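Local atomic coordinates of CRISPR system CMR subunit Cmr7 1 (Sulfolobus solfataricus, PDB entry 2X5Q), a protein that forms part of the CMR ribonucleoprotein complex of the CRISPR antiviral defence system, possibly as a homodimer. Residues N26-G31 with I36-N41; K82-S87 with N157-I162. All coordinates share one frame; numbering follows the deposited sequence.

Interaction 1: residues N26-G31 with I36-N41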
loop_
_atom_site.group_PDB
_atom_site.type_symbol
_atom_site.label_atom_id
_atom_site.label_comp_id
_atom_site.label_asym_id
_atom_site.label_seq_id
_atom_site.Cartn_x
_atom_site.Cartn_y
_atom_site.Cartn_z
ATOM N N ASN A 26 -21.429 -9.572 19.968
ATOM C CA ASN A 26 -20.805 -9.686 18.643
ATOM C C ASN A 26 -19.944 -8.514 18.163
ATOM O O ASN A 26 -19.869 -8.254 16.967
ATOM C CB ASN A 26 -21.831 -10.129 17.556
ATOM C CG ASN A 26 -22.844 -9.038 17.171
ATOM O OD1 ASN A 26 -23.310 -8.266 18.007
ATOM N ND2 ASN A 26 -23.213 -9.008 15.891
ATOM N N GLN A 27 -19.259 -7.845 19.090
ATOM C CA GLN A 27 -18.364 -6.746 18.735
ATOM C C GLN A 27 -16.947 -6.949 19.255
ATOM O O GLN A 27 -16.727 -7.453 20.352
ATOM C CB GLN A 27 -18.896 -5.427 19.281
ATOM C CG GLN A 27 -20.106 -4.901 18.554
ATOM C CD GLN A 27 -20.666 -3.660 19.222
ATOM O OE1 GLN A 27 -19.915 -2.826 19.733
ATOM N NE2 GLN A 27 -21.984 -3.528 19.218
ATOM N N ILE A 28 -15.986 -6.508 18.464
ATOM C CA ILE A 28 -14.590 -6.592 18.832
ATOM C C ILE A 28 -14.017 -5.181 18.807
ATOM O O ILE A 28 -14.057 -4.515 17.771
ATOM C CB ILE A 28 -13.843 -7.489 17.853
ATOM C CG1 ILE A 28 -14.410 -8.913 17.932
ATOM C CG2 ILE A 28 -12.328 -7.497 18.145
ATOM C CD1 ILE A 28 -14.183 -9.719 16.708
ATOM N N LYS A 29 -13.527 -4.732 19.960
ATOM C CA LYS A 29 -12.798 -3.478 20.051
ATOM C C LYS A 29 -11.386 -3.709 19.512
ATOM O O LYS A 29 -10.647 -4.546 20.034
ATOM C CB LYS A 29 -12.749 -2.999 21.504
ATOM C CG LYS A 29 -11.888 -1.764 21.744
ATOM C CD LYS A 29 -12.225 -1.093 23.079
ATOM C CE LYS A 29 -11.215 -0.002 23.420
ATOM N NZ LYS A 29 -11.588 0.768 24.657
ATOM N N ILE A 30 -11.022 -2.993 18.449
ATOM C CA ILE A 30 -9.674 -3.086 17.905
ATOM C C ILE A 30 -8.761 -2.121 18.642
ATOM O O ILE A 30 -7.611 -2.444 18.956
ATOM C CB ILE A 30 -9.653 -2.790 16.408
ATOM C CG1 ILE A 30 -10.616 -3.714 15.686
ATOM C CG2 ILE A 30 -8.243 -3.013 15.824
ATOM C CD1 ILE A 30 -10.635 -3.467 14.209
ATOM N N GLY A 31 -9.277 -0.931 18.922
ATOM C CA GLY A 31 -8.607 0.004 19.797
ATOM C C GLY A 31 -9.585 1.075 20.204
ATOM O O GLY A 31 -10.796 0.916 20.014
ATOM N N ILE A 36 -15.476 -3.228 15.595
ATOM C CA ILE A 36 -15.970 -4.063 14.512
ATOM C C ILE A 36 -17.102 -4.950 15.043
ATOM O O ILE A 36 -17.061 -5.400 16.180
ATOM C CB ILE A 36 -14.800 -4.897 13.943
ATOM C CG1 ILE A 36 -13.931 -3.997 13.057
ATOM C CG2 ILE A 36 -15.289 -6.125 13.161
ATOM C CD1 ILE A 36 -12.698 -4.686 12.489
ATOM N N GLU A 37 -18.140 -5.131 14.238
ATOM C CA GLU A 37 -19.206 -6.076 14.522
ATOM C C GLU A 37 -19.049 -7.219 13.537
ATOM O O GLU A 37 -18.633 -7.007 12.406
ATOM C CB GLU A 37 -20.565 -5.408 14.330
ATOM C CG GLU A 37 -21.752 -6.264 14.737
ATOM C CD GLU A 37 -23.096 -5.635 14.400
ATOM O OE1 GLU A 37 -23.335 -5.297 13.220
ATOM O OE2 GLU A 37 -23.929 -5.514 15.319
ATOM N N TYR A 38 -19.346 -8.434 13.956
ATOM C CA TYR A 38 -19.341 -9.556 13.026
ATOM C C TYR A 38 -20.710 -10.225 13.027
ATOM O O TYR A 38 -21.488 -10.140 13.996
ATOM C CB TYR A 38 -18.231 -10.542 13.351
ATOM C CG TYR A 38 -18.420 -11.188 14.683
ATOM C CD1 TYR A 38 -19.194 -12.334 14.802
ATOM C CD2 TYR A 38 -17.864 -10.634 15.841
ATOM C CE1 TYR A 38 -19.404 -12.919 16.016
ATOM C CE2 TYR A 38 -18.083 -11.219 17.081
ATOM C CZ TYR A 38 -18.853 -12.362 17.153
ATOM O OH TYR A 38 -19.093 -12.971 18.344
ATOM N N ASN A 39 -21.011 -10.863 11.908
ATOM C CA ASN A 39 -22.281 -11.534 11.748
ATOM C C ASN A 39 -22.090 -12.965 12.243
ATOM O O ASN A 39 -21.307 -13.726 11.672
ATOM C CB ASN A 39 -22.714 -11.464 10.286
ATOM C CG ASN A 39 -22.890 -10.013 9.791
ATOM O OD1 ASN A 39 -23.561 -9.200 10.436
ATOM N ND2 ASN A 39 -22.305 -9.699 8.630
ATOM N N GLN A 40 -22.769 -13.309 13.337
ATOM C CA GLN A 40 -22.600 -14.620 13.970
ATOM C C GLN A 40 -22.924 -15.759 12.995
ATOM O O GLN A 40 -22.317 -16.818 13.053
ATOM C CB GLN A 40 -23.461 -14.745 15.244
ATOM C CG GLN A 40 -23.093 -15.927 16.143
ATOM C CD GLN A 40 -21.649 -15.882 16.637
ATOM O OE1 GLN A 40 -21.281 -15.013 17.431
ATOM N NE2 GLN A 40 -20.827 -16.830 16.181
ATOM N N ASN A 41 -23.881 -15.536 12.097
ATOM C CA ASN A 41 -24.217 -16.529 11.089
ATOM C C ASN A 41 -23.769 -16.131 9.688
ATOM O O ASN A 41 -24.300 -16.648 8.711
ATOM C CB ASN A 41 -25.726 -16.798 11.107
ATOM C CG ASN A 41 -26.216 -17.244 12.469
ATOM O OD1 ASN A 41 -27.116 -16.642 13.045
ATOM N ND2 ASN A 41 -25.613 -18.294 12.997
#
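Asn26 spans Tyr38 from its ring to its backbone, and its side chain can be traced atom by atom. CB rests over one face of the phenol ring, 3.7 Å above the plane and displaced toward the rim; CZ is the ring atom nearest to it, and the contact is a CH-pi interaction. The first torsion then places CG between the backbone N and the carbonyl carbon (chi1 72°), which turns the amide off the ring and toward the main chain of the partner strand. There CG lies 3.8 Å from CG of Glu37. At the tip the branches part: ND2 donates to Tyr38 O at 2.8 Å, with an N-H...O angle of 152°, whereas OD1 has OE2 of Glu37 as its nearest neighbour across the contact, at 3.9 Å. Amide and carboxylate planes are turned 35° against each other. The backbone of Asn26 returns the bond, its O accepting from Tyr38 N at 3.1 Å, so that Asn26 engages both the N-H and the C=O of Tyr38, one through its backbone and one through its side chain.

This doubled grip closes one end of a beta hairpin, strands 27-29 and 35-38, the central pair of a four-stranded antiparallel sheet flanked by strands 21-23 and 88-92. Ile28 and Ile36 form a hydrogen-bonded pair, Ile28 N to Ile36 O measuring 2.8 Å and Ile36 N to Ile28 O 2.9 Å. Gln27 and Glu37, the adjacent non-hydrogen-bonded pair, share the face where Leu91 lies. On the other face Ile28 and Ile36 pack against strand 11-15; CD1 of Ile28 also approaches CD2 of Tyr38, the two side chains crossing nearly at right angles. At the far end of the ring, Tyr38 OH donates to OE1 of Gln40, whose CD lies at the ring edge, in its plane.

Interaction 2: residues K82-S87 with N157-I162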
loop_
_atom_site.group_PDB
_atom_site.type_symbol
_atom_site.label_atom_id
_atom_site.label_comp_id
_atom_site.label_asym_id
_atom_site.label_seq_id
_atom_site.Cartn_x
_atom_site.Cartn_y
_atom_site.Cartn_z
ATOM N N LYS A 82 -1.268 -8.313 9.912
ATOM C CA LYS A 82 -2.089 -9.455 9.524
ATOM C C LYS A 82 -3.414 -9.440 10.279
ATOM O O LYS A 82 -3.534 -8.849 11.357
ATOM C CB LYS A 82 -1.345 -10.758 9.796
ATOM C CG LYS A 82 0.032 -10.843 9.086
ATOM C CD LYS A 82 0.715 -12.160 9.350
ATOM C CE LYS A 82 2.216 -12.005 9.493
ATOM N NZ LYS A 82 2.868 -13.334 9.710
ATOM N N GLY A 83 -4.421 -10.062 9.676
ATOM C CA GLY A 83 -5.726 -10.170 10.281
ATOM C C GLY A 83 -6.583 -11.206 9.585
ATOM O O GLY A 83 -6.154 -11.887 8.623
ATOM N N ILE A 84 -7.793 -11.357 10.091
ATOM C CA ILE A 84 -8.726 -12.291 9.492
ATOM C C ILE A 84 -9.782 -11.472 8.794
ATOM O O ILE A 84 -9.970 -10.283 9.101
ATOM C CB ILE A 84 -9.341 -13.265 10.518
ATOM C CG1 ILE A 84 -10.010 -12.524 11.682
ATOM C CG2 ILE A 84 -8.269 -14.245 11.023
ATOM C CD1 ILE A 84 -10.789 -13.445 12.587
ATOM N N LEU A 85 -10.444 -12.113 7.838
ATOM C CA LEU A 85 -11.542 -11.516 7.138
ATOM C C LEU A 85 -12.792 -12.265 7.552
ATOM O O LEU A 85 -12.876 -13.498 7.410
ATOM C CB LEU A 85 -11.346 -11.614 5.633
ATOM C CG LEU A 85 -10.289 -10.703 5.018
ATOM C CD1 LEU A 85 -9.970 -11.180 3.603
ATOM C CD2 LEU A 85 -10.737 -9.219 5.031
ATOM N N ILE A 86 -13.756 -11.521 8.080
ATOM C CA ILE A 86 -14.986 -12.099 8.590
ATOM C C ILE A 86 -16.163 -11.290 8.089
ATOM O O ILE A 86 -16.006 -10.118 7.783
ATOM C CB ILE A 86 -14.988 -12.141 10.128
ATOM C CG1 ILE A 86 -14.915 -10.723 10.735
ATOM C CG2 ILE A 86 -13.808 -13.028 10.630
ATOM C CD1 ILE A 86 -14.902 -10.712 12.252
ATOM N N SER A 87 -17.333 -11.922 7.995
ATOM C CA SER A 87 -18.555 -11.204 7.645
ATOM C C SER A 87 -18.954 -10.257 8.771
ATOM O O SER A 87 -19.177 -10.671 9.919
ATOM C CB SER A 87 -19.707 -12.155 7.327
ATOM O OG SER A 87 -20.904 -11.423 7.216
ATOM N N ASN A 157 -11.417 -15.716 23.831
ATOM C CA ASN A 157 -12.375 -14.624 23.896
ATOM C C ASN A 157 -12.757 -14.073 22.539
ATOM O O ASN A 157 -13.781 -13.419 22.434
ATOM C CB ASN A 157 -11.822 -13.459 24.729
ATOM C CG ASN A 157 -11.716 -13.780 26.205
ATOM O OD1 ASN A 157 -12.164 -14.830 26.671
ATOM N ND2 ASN A 157 -11.124 -12.854 26.960
ATOM N N VAL A 158 -11.933 -14.284 21.514
ATOM C CA VAL A 158 -12.226 -13.718 20.192
ATOM C C VAL A 158 -12.595 -14.806 19.189
ATOM O O VAL A 158 -13.748 -14.875 18.770
ATOM C CB VAL A 158 -11.081 -12.813 19.690
ATOM C CG1 VAL A 158 -11.341 -12.318 18.270
ATOM C CG2 VAL A 158 -10.919 -11.645 20.631
ATOM N N LEU A 159 -11.643 -15.657 18.815
ATOM C CA LEU A 159 -11.920 -16.699 17.814
ATOM C C LEU A 159 -13.016 -17.686 18.266
ATOM O O LEU A 159 -13.833 -18.149 17.452
ATOM C CB LEU A 159 -10.640 -17.461 17.437
ATOM C CG LEU A 159 -9.508 -16.683 16.753
ATOM C CD1 LEU A 159 -8.425 -17.629 16.244
ATOM C CD2 LEU A 159 -10.028 -15.804 15.619
ATOM N N ALA A 160 -13.044 -17.986 19.557
ATOM C CA ALA A 160 -14.046 -18.873 20.129
ATOM C C ALA A 160 -15.437 -18.244 20.161
ATOM O O ALA A 160 -16.432 -18.956 20.299
ATOM C CB ALA A 160 -13.634 -19.297 21.530
ATOM N N LYS A 161 -15.517 -16.921 20.039
ATOM C CA LYS A 161 -16.811 -16.258 19.937
ATOM C C LYS A 161 -17.276 -16.177 18.482
ATOM O O LYS A 161 -18.431 -16.542 18.180
ATOM C CB LYS A 161 -16.785 -14.881 20.606
ATOM C CG LYS A 161 -16.720 -14.926 22.131
ATOM C CD LYS A 161 -17.285 -16.237 22.745
ATOM C CE LYS A 161 -17.036 -16.369 24.251
ATOM N NZ LYS A 161 -15.570 -16.392 24.613
ATOM N N ILE A 162 -16.383 -15.739 17.599
ATOM C CA ILE A 162 -16.683 -15.629 16.177
ATOM C C ILE A 162 -16.992 -17.013 15.614
ATOM O O ILE A 162 -17.989 -17.193 14.936
ATOM C CB ILE A 162 -15.512 -14.997 15.358
ATOM C CG1 ILE A 162 -15.145 -13.600 15.867
ATOM C CG2 ILE A 162 -15.889 -14.864 13.887
ATOM C CD1 ILE A 162 -13.806 -13.059 15.294
#
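Ile84 and Ile86 meet Leu159 and Ile162 with no flat group among them: there are no ring faces or edges to match, and the contact is made wholly by methyl ends. CD1 of Ile162 is the hub, touching CD1 of Ile86 at 4.0 Å and CD1 of Ile84 at 4.1 Å. It comes to Ile84 tip to tip, but passes Ile86 at about a right angle. Ile84 CD1 also reaches CD2 of Leu159, 3.9 Å away, the two chains meeting at a slant. In both strand isoleucines CG1 stands between the backbone N and the carbonyl carbon (chi1 55° in Ile84, 62° in Ile86), and the extended chi2 carries CD1 on toward the helix. The axes of strand 82-86 and helix 157-162 stay 12.2 Å apart, running in nearly the same direction, and the side chains bridge this gap by their ends.

All four side chains are buried between strand 80-86 and helix 148-162. Leu14 of strand 11-15, which pairs antiparallel with strand 80-86, touches Ile84, Ile86 and Ile162, while Leu178 and Val182 of helix 172-185 cover Leu159.

How the interactions relate
Interaction 1 is completed along the chain before interaction 2 opens, and their centres lie about 8 Å apart. They belong to two sheets: strands 27-29 and 35-38 to the four-stranded antiparallel one, strand 80-86 to the mixed one. At Ser87 the chain turns a corner and continues into strand 88-92, the neighbour of strand 35-38, so the sheets are joined covalently there. Side chains reinforce the junction, with Asn39 ND2 2.6 Å from Ser87 OG in a probable hydrogen bond and Tyr38 CB packed on Ile86 CD1. Helix 148-162 serves both: its Ile162 also touches Ile28 and Tyr38, and Gln40 NE2 probably bonds to Lys161 O. Hairpin, strand 80-86 and helix thus pack against one another.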